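Long-range contacts in putative oxidoreductase (Mycobacterium avium, PDB 3QHA), which is a putative oxidoreductase that probably uses NAD(P) to oxidise a small hydroxy acid, as 3-hydroxyisobutyrate dehydrogenases do: residues Leu18-Leu23 with His75-Asp80; Val41-Ile46 with Ala59-Ser64; Asp63-Val68 with Gly89-His94; Leu143-Gly148 with Lys162-Val167. All coordinates share one frame; numbering follows the deposited sequence.

Contact 1 of 4, residues Leu18-Leu23 with His75-Asp80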
loop_
_atom_site.group_PDB
_atom_site.type_symbol
_atom_site.label_atom_id
_atom_site.label_comp_id
_atom_site.label_asym_id
_atom_site.label_seq_id
_atom_site.Cartn_x
_atom_site.Cartn_y
_atom_site.Cartn_z
ATOM N N LEU B 18 11.487 31.882 -8.057
ATOM C CA LEU B 18 10.839 31.096 -7.007
ATOM C C LEU B 18 11.096 31.638 -5.605
ATOM O O LEU B 18 12.164 32.178 -5.321
ATOM C CB LEU B 18 11.311 29.641 -7.068
ATOM C CG LEU B 18 11.051 28.859 -8.358
ATOM C CD1 LEU B 18 11.499 27.412 -8.183
ATOM C CD2 LEU B 18 9.584 28.921 -8.768
ATOM N N GLY B 19 10.102 31.480 -4.736
ATOM C CA GLY B 19 10.243 31.778 -3.316
ATOM C C GLY B 19 9.800 30.583 -2.494
ATOM O O GLY B 19 8.879 29.867 -2.890
ATOM N N TYR B 20 10.457 30.353 -1.359
ATOM C CA TYR B 20 10.064 29.268 -0.458
ATOM C C TYR B 20 10.082 29.718 1.001
ATOM O O TYR B 20 11.104 30.187 1.505
ATOM C CB TYR B 20 10.953 28.030 -0.638
ATOM C CG TYR B 20 10.194 26.747 -0.371
ATOM C CD1 TYR B 20 9.786 25.928 -1.417
ATOM C CD2 TYR B 20 9.846 26.374 0.926
ATOM C CE1 TYR B 20 9.068 24.765 -1.181
ATOM C CE2 TYR B 20 9.130 25.214 1.170
ATOM C CZ TYR B 20 8.744 24.414 0.114
ATOM O OH TYR B 20 8.033 23.262 0.356
ATOM N N ILE B 21 8.941 29.566 1.670
ATOM C CA ILE B 21 8.812 29.905 3.083
ATOM C C ILE B 21 8.520 28.632 3.879
ATOM O O ILE B 21 7.533 27.942 3.612
ATOM C CB ILE B 21 7.704 30.949 3.309
ATOM C CG1 ILE B 21 8.042 32.244 2.558
ATOM C CG2 ILE B 21 7.528 31.234 4.798
ATOM C CD1 ILE B 21 6.964 33.294 2.638
ATOM N N GLY B 22 9.395 28.331 4.843
ATOM C CA GLY B 22 9.299 27.118 5.663
ATOM C C GLY B 22 10.248 26.028 5.190
ATOM O O GLY B 22 9.971 25.350 4.203
ATOM N N LEU B 23 11.363 25.860 5.899
ATOM C CA LEU B 23 12.403 24.894 5.525
ATOM C C LEU B 23 12.494 23.750 6.537
ATOM O O LEU B 23 13.577 23.416 7.022
ATOM C CB LEU B 23 13.760 25.599 5.399
ATOM C CG LEU B 23 13.831 26.758 4.399
ATOM C CD1 LEU B 23 15.192 27.436 4.455
ATOM C CD2 LEU B 23 13.533 26.278 2.991
ATOM N N HIS B 75 6.242 29.509 -2.633
ATOM C CA HIS B 75 5.812 28.260 -2.020
ATOM C C HIS B 75 5.787 28.389 -0.499
ATOM O O HIS B 75 6.712 28.953 0.096
ATOM C CB HIS B 75 6.764 27.133 -2.417
ATOM C CG HIS B 75 6.820 26.876 -3.890
ATOM N ND1 HIS B 75 5.933 26.040 -4.534
ATOM C CD2 HIS B 75 7.669 27.329 -4.843
ATOM C CE1 HIS B 75 6.227 25.997 -5.822
ATOM N NE2 HIS B 75 7.275 26.771 -6.036
ATOM N N ILE B 76 4.735 27.864 0.130
ATOM C CA ILE B 76 4.595 27.920 1.587
ATOM C C ILE B 76 4.355 26.528 2.175
ATOM O O ILE B 76 3.383 25.856 1.827
ATOM C CB ILE B 76 3.430 28.845 2.004
ATOM C CG1 ILE B 76 3.698 30.285 1.563
ATOM C CG2 ILE B 76 3.218 28.801 3.520
ATOM C CD1 ILE B 76 2.503 31.196 1.746
ATOM N N THR B 77 5.255 26.110 3.064
ATOM C CA THR B 77 5.107 24.873 3.827
ATOM C C THR B 77 5.420 25.162 5.289
ATOM O O THR B 77 6.587 25.226 5.675
ATOM C CB THR B 77 6.058 23.767 3.314
ATOM O OG1 THR B 77 5.814 23.527 1.925
ATOM C CG2 THR B 77 5.856 22.470 4.094
ATOM N N VAL B 78 4.374 25.347 6.094
ATOM C CA VAL B 78 4.525 25.655 7.522
ATOM C C VAL B 78 3.617 24.744 8.364
ATOM O O VAL B 78 3.032 23.797 7.838
ATOM C CB VAL B 78 4.262 27.159 7.802
ATOM C CG1 VAL B 78 5.351 28.011 7.162
ATOM C CG2 VAL B 78 2.883 27.573 7.299
ATOM N N LEU B 79 3.506 25.020 9.662
ATOM C CA LEU B 79 2.935 24.062 10.611
ATOM C C LEU B 79 1.435 23.804 10.459
ATOM O O LEU B 79 1.004 22.650 10.465
ATOM C CB LEU B 79 3.220 24.511 12.049
ATOM N N ASP B 80 0.648 24.875 10.332
ATOM C CA ASP B 80 -0.816 24.782 10.425
ATOM C C ASP B 80 -1.527 25.947 9.720
ATOM O O ASP B 80 -0.867 26.851 9.203
ATOM C CB ASP B 80 -1.232 24.706 11.905
ATOM C CG ASP B 80 -0.711 25.884 12.738
ATOM O OD1 ASP B 80 -0.561 27.003 12.204
ATOM O OD2 ASP B 80 -0.464 25.687 13.948
#

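Contact 2 of 4, residues Val41-Ile46 with Ala59-Ser64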
loop_
_atom_site.group_PDB
_atom_site.type_symbol
_atom_site.label_atom_id
_atom_site.label_comp_id
_atom_site.label_asym_id
_atom_site.label_seq_id
_atom_site.Cartn_x
_atom_site.Cartn_y
_atom_site.Cartn_z
ATOM N N VAL B 41 15.924 29.899 -6.576
ATOM C CA VAL B 41 14.982 30.005 -5.464
ATOM C C VAL B 41 15.523 30.908 -4.357
ATOM O O VAL B 41 16.720 30.905 -4.065
ATOM C CB VAL B 41 14.623 28.615 -4.887
ATOM C CG1 VAL B 41 15.856 27.937 -4.297
ATOM C CG2 VAL B 41 13.513 28.737 -3.851
ATOM N N THR B 42 14.623 31.691 -3.765
ATOM C CA THR B 42 14.927 32.543 -2.621
ATOM C C THR B 42 14.165 31.987 -1.427
ATOM O O THR B 42 12.954 31.789 -1.498
ATOM C CB THR B 42 14.494 33.998 -2.871
ATOM O OG1 THR B 42 15.224 34.530 -3.984
ATOM C CG2 THR B 42 14.747 34.862 -1.646
ATOM N N VAL B 43 14.873 31.738 -0.331
ATOM C CA VAL B 43 14.285 31.023 0.793
ATOM C C VAL B 43 14.241 31.867 2.051
ATOM O O VAL B 43 15.044 32.786 2.231
ATOM C CB VAL B 43 15.055 29.718 1.103
ATOM C CG1 VAL B 43 15.006 28.778 -0.091
ATOM C CG2 VAL B 43 16.493 30.015 1.500
ATOM N N TYR B 44 13.289 31.541 2.917
ATOM C CA TYR B 44 13.238 32.122 4.245
ATOM C C TYR B 44 12.698 31.138 5.278
ATOM O O TYR B 44 11.701 30.453 5.050
ATOM C CB TYR B 44 12.396 33.393 4.271
ATOM C CG TYR B 44 12.292 33.951 5.667
ATOM C CD1 TYR B 44 13.300 34.753 6.192
ATOM C CD2 TYR B 44 11.209 33.639 6.482
ATOM C CE1 TYR B 44 13.220 35.249 7.484
ATOM C CE2 TYR B 44 11.120 34.128 7.771
ATOM C CZ TYR B 44 12.127 34.932 8.268
ATOM O OH TYR B 44 12.036 35.419 9.550
ATOM N N ASP B 45 13.383 31.087 6.414
ATOM C CA ASP B 45 12.912 30.393 7.600
ATOM C C ASP B 45 13.521 31.128 8.788
ATOM O O ASP B 45 14.678 31.556 8.725
ATOM C CB ASP B 45 13.346 28.926 7.577
ATOM C CG ASP B 45 12.726 28.108 8.702
ATOM O OD1 ASP B 45 11.925 27.197 8.406
ATOM O OD2 ASP B 45 13.036 28.374 9.881
ATOM N N ILE B 46 12.750 31.281 9.861
ATOM C CA ILE B 46 13.217 32.036 11.031
ATOM C C ILE B 46 14.416 31.368 11.713
ATOM O O ILE B 46 15.203 32.036 12.379
ATOM C CB ILE B 46 12.083 32.283 12.069
ATOM C CG1 ILE B 46 11.617 30.972 12.717
ATOM C CG2 ILE B 46 10.911 33.012 11.411
ATOM C CD1 ILE B 46 10.460 31.152 13.682
ATOM N N ALA B 59 20.842 28.453 -2.879
ATOM C CA ALA B 59 19.626 29.253 -2.748
ATOM C C ALA B 59 19.987 30.661 -2.286
ATOM O O ALA B 59 20.987 30.854 -1.593
ATOM C CB ALA B 59 18.670 28.603 -1.759
ATOM N N THR B 60 19.185 31.645 -2.682
ATOM C CA THR B 60 19.320 32.998 -2.146
ATOM C C THR B 60 18.563 33.057 -0.826
ATOM O O THR B 60 17.488 32.473 -0.695
ATOM C CB THR B 60 18.765 34.066 -3.110
ATOM O OG1 THR B 60 19.373 33.917 -4.397
ATOM C CG2 THR B 60 19.044 35.468 -2.578
ATOM N N LEU B 61 19.133 33.753 0.153
ATOM C CA LEU B 61 18.548 33.821 1.487
ATOM C C LEU B 61 17.848 35.152 1.700
ATOM O O LEU B 61 18.482 36.207 1.668
ATOM C CB LEU B 61 19.624 33.622 2.557
ATOM C CG LEU B 61 20.400 32.302 2.512
ATOM C CD1 LEU B 61 21.251 32.152 3.762
ATOM C CD2 LEU B 61 19.469 31.110 2.355
ATOM N N ALA B 62 16.534 35.094 1.909
ATOM C CA ALA B 62 15.748 36.290 2.188
ATOM C C ALA B 62 15.974 36.742 3.626
ATOM O O ALA B 62 16.334 35.944 4.493
ATOM C CB ALA B 62 14.269 36.028 1.942
ATOM N N ASP B 63 15.764 38.032 3.859
ATOM C CA ASP B 63 15.901 38.624 5.186
ATOM C C ASP B 63 14.590 38.526 5.962
ATOM O O ASP B 63 14.577 38.641 7.190
ATOM C CB ASP B 63 16.315 40.095 5.063
ATOM C CG ASP B 63 17.719 40.268 4.500
ATOM O OD1 ASP B 63 18.606 39.450 4.828
ATOM O OD2 ASP B 63 17.941 41.235 3.737
ATOM N N SER B 64 13.493 38.311 5.240
ATOM C CA SER B 64 12.159 38.330 5.828
ATOM C C SER B 64 11.139 37.728 4.869
ATOM O O SER B 64 11.432 37.510 3.692
ATOM C CB SER B 64 11.753 39.771 6.160
ATOM O OG SER B 64 11.702 40.572 4.991
#

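Contact 3 of 4, residues Asp63-Val68 with Gly89-His94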
loop_
_atom_site.group_PDB
_atom_site.type_symbol
_atom_site.label_atom_id
_atom_site.label_comp_id
_atom_site.label_asym_id
_atom_site.label_seq_id
_atom_site.Cartn_x
_atom_site.Cartn_y
_atom_site.Cartn_z
ATOM N N ASP B 63 15.764 38.032 3.859
ATOM C CA ASP B 63 15.901 38.624 5.186
ATOM C C ASP B 63 14.590 38.526 5.962
ATOM O O ASP B 63 14.577 38.641 7.190
ATOM C CB ASP B 63 16.315 40.095 5.063
ATOM C CG ASP B 63 17.719 40.268 4.500
ATOM O OD1 ASP B 63 18.606 39.450 4.828
ATOM O OD2 ASP B 63 17.941 41.235 3.737
ATOM N N SER B 64 13.493 38.311 5.240
ATOM C CA SER B 64 12.159 38.330 5.828
ATOM C C SER B 64 11.139 37.728 4.869
ATOM O O SER B 64 11.432 37.510 3.692
ATOM C CB SER B 64 11.753 39.771 6.160
ATOM O OG SER B 64 11.702 40.572 4.991
ATOM N N VAL B 65 9.939 37.463 5.379
ATOM C CA VAL B 65 8.828 37.016 4.537
ATOM C C VAL B 65 8.474 38.087 3.499
ATOM O O VAL B 65 8.134 37.766 2.357
ATOM C CB VAL B 65 7.581 36.679 5.381
ATOM C CG1 VAL B 65 6.386 36.372 4.484
ATOM C CG2 VAL B 65 7.866 35.503 6.309
ATOM N N ALA B 66 8.566 39.354 3.898
ATOM C CA ALA B 66 8.283 40.481 3.004
ATOM C C ALA B 66 9.274 40.548 1.841
ATOM O O ALA B 66 8.916 40.958 0.735
ATOM C CB ALA B 66 8.297 41.796 3.785
ATOM N N ASP B 67 10.517 40.150 2.105
ATOM C CA ASP B 67 11.558 40.081 1.082
ATOM C C ASP B 67 11.212 39.030 0.020
ATOM O O ASP B 67 11.394 39.260 -1.178
ATOM C CB ASP B 67 12.909 39.748 1.735
ATOM C CG ASP B 67 14.098 40.012 0.822
ATOM O OD1 ASP B 67 13.916 40.579 -0.280
ATOM O OD2 ASP B 67 15.230 39.653 1.216
ATOM N N VAL B 68 10.695 37.889 0.472
ATOM C CA VAL B 68 10.353 36.770 -0.413
ATOM C C VAL B 68 9.236 37.134 -1.400
ATOM O O VAL B 68 9.150 36.558 -2.486
ATOM C CB VAL B 68 9.941 35.517 0.404
ATOM C CG1 VAL B 68 9.578 34.359 -0.516
ATOM C CG2 VAL B 68 11.063 35.107 1.346
ATOM N N GLY B 89 -0.833 36.710 4.583
ATOM C CA GLY B 89 -1.211 38.057 5.012
ATOM C C GLY B 89 -0.044 39.031 4.996
ATOM O O GLY B 89 -0.212 40.201 4.658
ATOM N N GLU B 90 1.139 38.542 5.361
ATOM C CA GLU B 90 2.373 39.331 5.314
ATOM C C GLU B 90 2.832 39.529 3.866
ATOM O O GLU B 90 3.231 40.629 3.481
ATOM C CB GLU B 90 3.466 38.641 6.149
ATOM C CG GLU B 90 4.886 39.209 6.017
ATOM C CD GLU B 90 5.101 40.520 6.758
ATOM O OE1 GLU B 90 4.140 41.048 7.356
ATOM O OE2 GLU B 90 6.247 41.022 6.744
ATOM N N LEU B 91 2.776 38.458 3.075
ATOM C CA LEU B 91 3.123 38.516 1.648
ATOM C C LEU B 91 2.193 39.430 0.840
ATOM O O LEU B 91 2.626 40.068 -0.122
ATOM C CB LEU B 91 3.084 37.112 1.030
ATOM C CG LEU B 91 4.169 36.109 1.426
ATOM C CD1 LEU B 91 3.818 34.723 0.895
ATOM C CD2 LEU B 91 5.532 36.552 0.918
ATOM N N ALA B 92 0.921 39.483 1.236
ATOM C CA ALA B 92 -0.119 40.181 0.470
ATOM C C ALA B 92 0.135 41.682 0.315
ATOM O O ALA B 92 -0.275 42.281 -0.681
ATOM C CB ALA B 92 -1.489 39.945 1.104
ATOM N N GLY B 93 0.810 42.278 1.295
ATOM C CA GLY B 93 1.147 43.703 1.253
ATOM C C GLY B 93 2.406 44.046 0.468
ATOM O O GLY B 93 2.724 45.225 0.305
ATOM N N HIS B 94 3.123 43.030 -0.018
ATOM C CA HIS B 94 4.401 43.241 -0.714
ATOM C C HIS B 94 4.514 42.609 -2.111
ATOM O O HIS B 94 5.348 43.038 -2.911
ATOM C CB HIS B 94 5.552 42.730 0.158
ATOM C CG HIS B 94 5.724 43.488 1.438
ATOM N ND1 HIS B 94 5.155 43.082 2.627
ATOM C CD2 HIS B 94 6.403 44.626 1.716
ATOM C CE1 HIS B 94 5.475 43.938 3.581
ATOM N NE2 HIS B 94 6.232 44.884 3.055
#

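Contact 4 of 4, residues Leu143-Gly148 with Lys162-Val167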
loop_
_atom_site.group_PDB
_atom_site.type_symbol
_atom_site.label_atom_id
_atom_site.label_comp_id
_atom_site.label_asym_id
_atom_site.label_seq_id
_atom_site.Cartn_x
_atom_site.Cartn_y
_atom_site.Cartn_z
ATOM N N LEU B 143 7.942 14.063 -6.251
ATOM C CA LEU B 143 6.696 14.180 -5.493
ATOM C C LEU B 143 5.456 14.038 -6.370
ATOM O O LEU B 143 5.512 14.211 -7.590
ATOM C CB LEU B 143 6.618 15.523 -4.754
ATOM C CG LEU B 143 7.410 15.641 -3.451
ATOM C CD1 LEU B 143 7.221 17.022 -2.846
ATOM C CD2 LEU B 143 7.009 14.553 -2.451
ATOM N N ALA B 144 4.348 13.693 -5.725
ATOM C CA ALA B 144 3.032 13.906 -6.289
ATOM C C ALA B 144 2.499 15.189 -5.669
ATOM O O ALA B 144 2.742 15.457 -4.492
ATOM C CB ALA B 144 2.118 12.745 -5.969
ATOM N N THR B 145 1.800 15.994 -6.465
ATOM C CA THR B 145 1.096 17.156 -5.938
ATOM C C THR B 145 -0.296 17.269 -6.555
ATOM O O THR B 145 -0.486 16.990 -7.737
ATOM C CB THR B 145 1.886 18.468 -6.148
ATOM O OG1 THR B 145 1.208 19.542 -5.482
ATOM C CG2 THR B 145 2.042 18.792 -7.632
ATOM N N MET B 146 -1.259 17.673 -5.732
ATOM C CA MET B 146 -2.657 17.755 -6.127
ATOM C C MET B 146 -3.081 19.202 -5.986
ATOM O O MET B 146 -3.161 19.723 -4.878
ATOM C CB MET B 146 -3.499 16.862 -5.227
ATOM C CG MET B 146 -3.194 15.385 -5.383
ATOM S SD MET B 146 -3.560 14.459 -3.882
ATOM C CE MET B 146 -2.134 14.877 -2.881
ATOM N N VAL B 147 -3.362 19.841 -7.115
ATOM C CA VAL B 147 -3.381 21.296 -7.188
ATOM C C VAL B 147 -4.786 21.849 -7.419
ATOM O O VAL B 147 -5.433 21.517 -8.411
ATOM C CB VAL B 147 -2.458 21.771 -8.328
ATOM C CG1 VAL B 147 -2.413 23.288 -8.397
ATOM C CG2 VAL B 147 -1.058 21.195 -8.144
ATOM N N GLY B 148 -5.252 22.682 -6.492
ATOM C CA GLY B 148 -6.462 23.472 -6.700
ATOM C C GLY B 148 -6.066 24.834 -7.235
ATOM O O GLY B 148 -5.332 25.567 -6.576
ATOM N N LYS B 162 6.451 20.729 -12.432
ATOM C CA LYS B 162 7.012 19.530 -13.066
ATOM C C LYS B 162 8.484 19.285 -12.709
ATOM O O LYS B 162 8.956 18.150 -12.768
ATOM C CB LYS B 162 6.860 19.610 -14.589
ATOM N N HIS B 163 9.199 20.345 -12.340
ATOM C CA HIS B 163 10.604 20.241 -11.949
ATOM C C HIS B 163 10.805 19.471 -10.641
ATOM O O HIS B 163 11.781 18.730 -10.503
ATOM C CB HIS B 163 11.224 21.639 -11.830
ATOM C CG HIS B 163 12.583 21.649 -11.206
ATOM N ND1 HIS B 163 13.698 21.145 -11.842
ATOM C CD2 HIS B 163 13.008 22.099 -10.002
ATOM C CE1 HIS B 163 14.751 21.288 -11.057
ATOM N NE2 HIS B 163 14.359 21.865 -9.935
ATOM N N TRP B 164 9.891 19.650 -9.687
ATOM C CA TRP B 164 10.003 19.006 -8.370
ATOM C C TRP B 164 8.920 17.956 -8.097
ATOM O O TRP B 164 8.968 17.262 -7.075
ATOM C CB TRP B 164 10.011 20.054 -7.249
ATOM C CG TRP B 164 8.835 20.989 -7.252
ATOM C CD1 TRP B 164 8.795 22.247 -7.783
ATOM C CD2 TRP B 164 7.536 20.748 -6.693
ATOM N NE1 TRP B 164 7.553 22.803 -7.592
ATOM C CE2 TRP B 164 6.762 21.904 -6.926
ATOM C CE3 TRP B 164 6.950 19.666 -6.024
ATOM C CZ2 TRP B 164 5.430 22.010 -6.517
ATOM C CZ3 TRP B 164 5.623 19.774 -5.612
ATOM C CH2 TRP B 164 4.881 20.940 -5.861
ATOM N N ALA B 165 7.949 17.843 -9.000
ATOM C CA ALA B 165 6.886 16.851 -8.876
ATOM C C ALA B 165 6.793 16.023 -10.151
ATOM O O ALA B 165 6.600 16.572 -11.238
ATOM C CB ALA B 165 5.559 17.533 -8.599
ATOM N N ALA B 166 6.933 14.706 -10.010
ATOM C CA ALA B 166 6.782 13.778 -11.133
ATOM C C ALA B 166 5.313 13.560 -11.506
ATOM O O ALA B 166 5.012 13.156 -12.632
ATOM C CB ALA B 166 7.438 12.447 -10.805
ATOM N N VAL B 167 4.409 13.807 -10.556
ATOM C CA VAL B 167 2.968 13.691 -10.791
ATOM C C VAL B 167 2.263 14.973 -10.353
ATOM O O VAL B 167 2.210 15.286 -9.162
ATOM C CB VAL B 167 2.369 12.487 -10.034
ATOM C CG1 VAL B 167 0.846 12.558 -10.022
ATOM C CG2 VAL B 167 2.837 11.181 -10.658
#

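Contact 1 of 4, residues Leu18-Leu23 with His75-Asp80
H75 and Y20 meet as bridge partners on neighbouring parallel strands of the Rossmann fold, and they bury the most surface here, together with I21. The two side chains cross at about a right angle, yet their ring planes are only 21° apart and slid past each other, so the rings barely overlap. Y20 CD1 lies 3.4 Å from H75 CB. H75 O sits over one face of the Y20 ring, offset toward the rim. The phenol then reaches beyond H75: Y20 OH is hydrogen-bonded to T77 OG1 at 2.7 Å, with the donor undecided. T77 OG1 stands anti to its own carbonyl carbon (chi1 -57°), which turns it to the phenol.

H75 N donates to G19 O at 2.7 Å. I21 N donates to H75 O, and T77 N to I21 O. On the other face, I21 CB packs on I76 CG1, with V87 of helix 81-92 touching both residues. G22 follows the strand. With no side chain, it lets its CA come within 3.3 Å of T77 O in a CA-H...O contact. G22 begins a GxGxxG pattern, consistent with a dinucleotide-binding turn.

H75 ND1 bonds to H104 NE2. The buried Y20 hydroxyl is thus paired inside the contact, and H75 ND1 beyond it.

Contact 2 of 4, residues Val41-Ile46 with Ala59-Ser64
Y44 CG stands anti to the backbone N (chi1 177°), which sends CG out toward A62-S64. V43 CG2 lies between its own N and carbonyl carbon, with CG1 anti to the carbonyl carbon (chi1 -61°), and this puts CG2 beside L61. The two strands belong to a beta-alpha-beta unit of the Rossmann fold: strand 41-44, helix 48-55, strand 60-61. They run parallel, and 60-61 is the outermost strand at this end of the sheet within the chain.

Three backbone bonds join them. T60 N donates to V41 O, V43 N to T60 O at 2.7 Å, and A62 N to V43 O at 2.8 Å. T42 and T60 share one face of the sheet. There T42 OG1 meets T60 CB at 3.7 Å, and T42 CG2 touches A62 CB. V43 and L61 share the other face, which helix 48-55 covers through L54, M51 and A55. Their side chains lie side by side and point the same way. V43 CG2 and L61 CD2 are 3.3 Å apart, tighter than usual for two methyl groups. V43 CG1 and V41 CG1 both rest on A59 CB.

Beyond the paired strands, Y44 CB packs on A62 CB at 4.0 Å. V65 and V68 of helix 65-68 also touch Y44. A62 O lies at the edge of the Y44 ring, in its plane, 3.7 Å from CD1. S64 comes over one face in a CH-pi contact, its CA 4.0 Å from the ring centroid and 28° off the normal.

Contact 3 of 4, residues Asp63-Val68 with Gly89-His94
E90 crosses V65 obliquely and reaches A66, between the short helix 65-68 and helix 81-92. Its CB lies 4.1 Å from V65 CG1. CG stands anti to the backbone N (chi1 170°) and presses on the same methyl at 3.6 Å, with V65 CB only slightly farther. The chain then bends, chi2 (76°) placing CD. Beyond it, OE2 is 3.7 Å from A66 CB, a packing contact and not a hydrogen bond.

H94, four residues after E90, covers A66. A66 CB sits over the centre of the imidazole ring, 3.6 Å from the centroid and 12° off the normal, a CH-pi contact. The ring is held by H94 ND1, which donates to E90 O at 3.2 Å with that oxygen in the ring plane. E90 thus supplies both a neighbour for A66 and the anchor for H94.

L91 crosses V65 at about a right angle. Its CD2 touches V65 CG1 at 3.7 Å and also meets V65 O. L91 and V65 both reach I21 of the central sheet.

No hydrogen bond spans the two segments. They meet by van der Waals and CH-pi contact, while the polar bonds shape each segment internally.

Contact 4 of 4, residues Leu143-Gly148 with Lys162-Val167
T145 N donates to V167 O at 2.8 Å, and V167 N to L143 O at 3.2 Å. These are the two firm bonds between the segments; T145 and V147 continue the parallel pairing with I169 and A171. L143 O also receives a weak, bent bond from A166 N, so two successive amides converge on one carbonyl. L143 N makes a further weak bond to W164 O. L143 pairs with A165, but A144 pairs with V167. This one-residue shift is a beta bulge, and the chain turns a corner at A166.

A144 CB packs on V167 CB on one face, where H218 and T219 of the second subunit also lie. On the other face, T145 CG2 touches A165 CB at 3.9 Å. W164 closes this side. CE3 of the indole meets L143 CD1 at 4.1 Å, while CH2 meets T145 CB at 3.9 Å. The T145 side chain crosses the indole at about a right angle, and its OG1 bonds to P130 O.

The contact closes the beta-alpha-beta unit containing helix 151-164. The bulge accompanies the corner at A166, and firm backbone bonding resumes at V167, while the buried T145 hydroxyl has its polar partner on strand 125-132.

Contacts 1 and 4 are buried, whereas contacts 2 and 3 are partly buried and lie farther from the chain centre. Contacts 1, 2 and 4 pair parallel strands of one sheet; contact 3 joins two helices beside it. Strands 18-21 and 41-44 are neighbours, so contacts 1 and 2 meet directly, with Y20 N close to T42 O and L23 N to D45 OD1. I21 links contact 1 to V65 and L91 of contact 3. Contacts 2 and 3 share D63 and S64. Contact 4 touches contact 1 through W164 and H75, and it alone borders the second subunit. Cross-segment backbone bonds dominate in the sheet and are absent in contact 3.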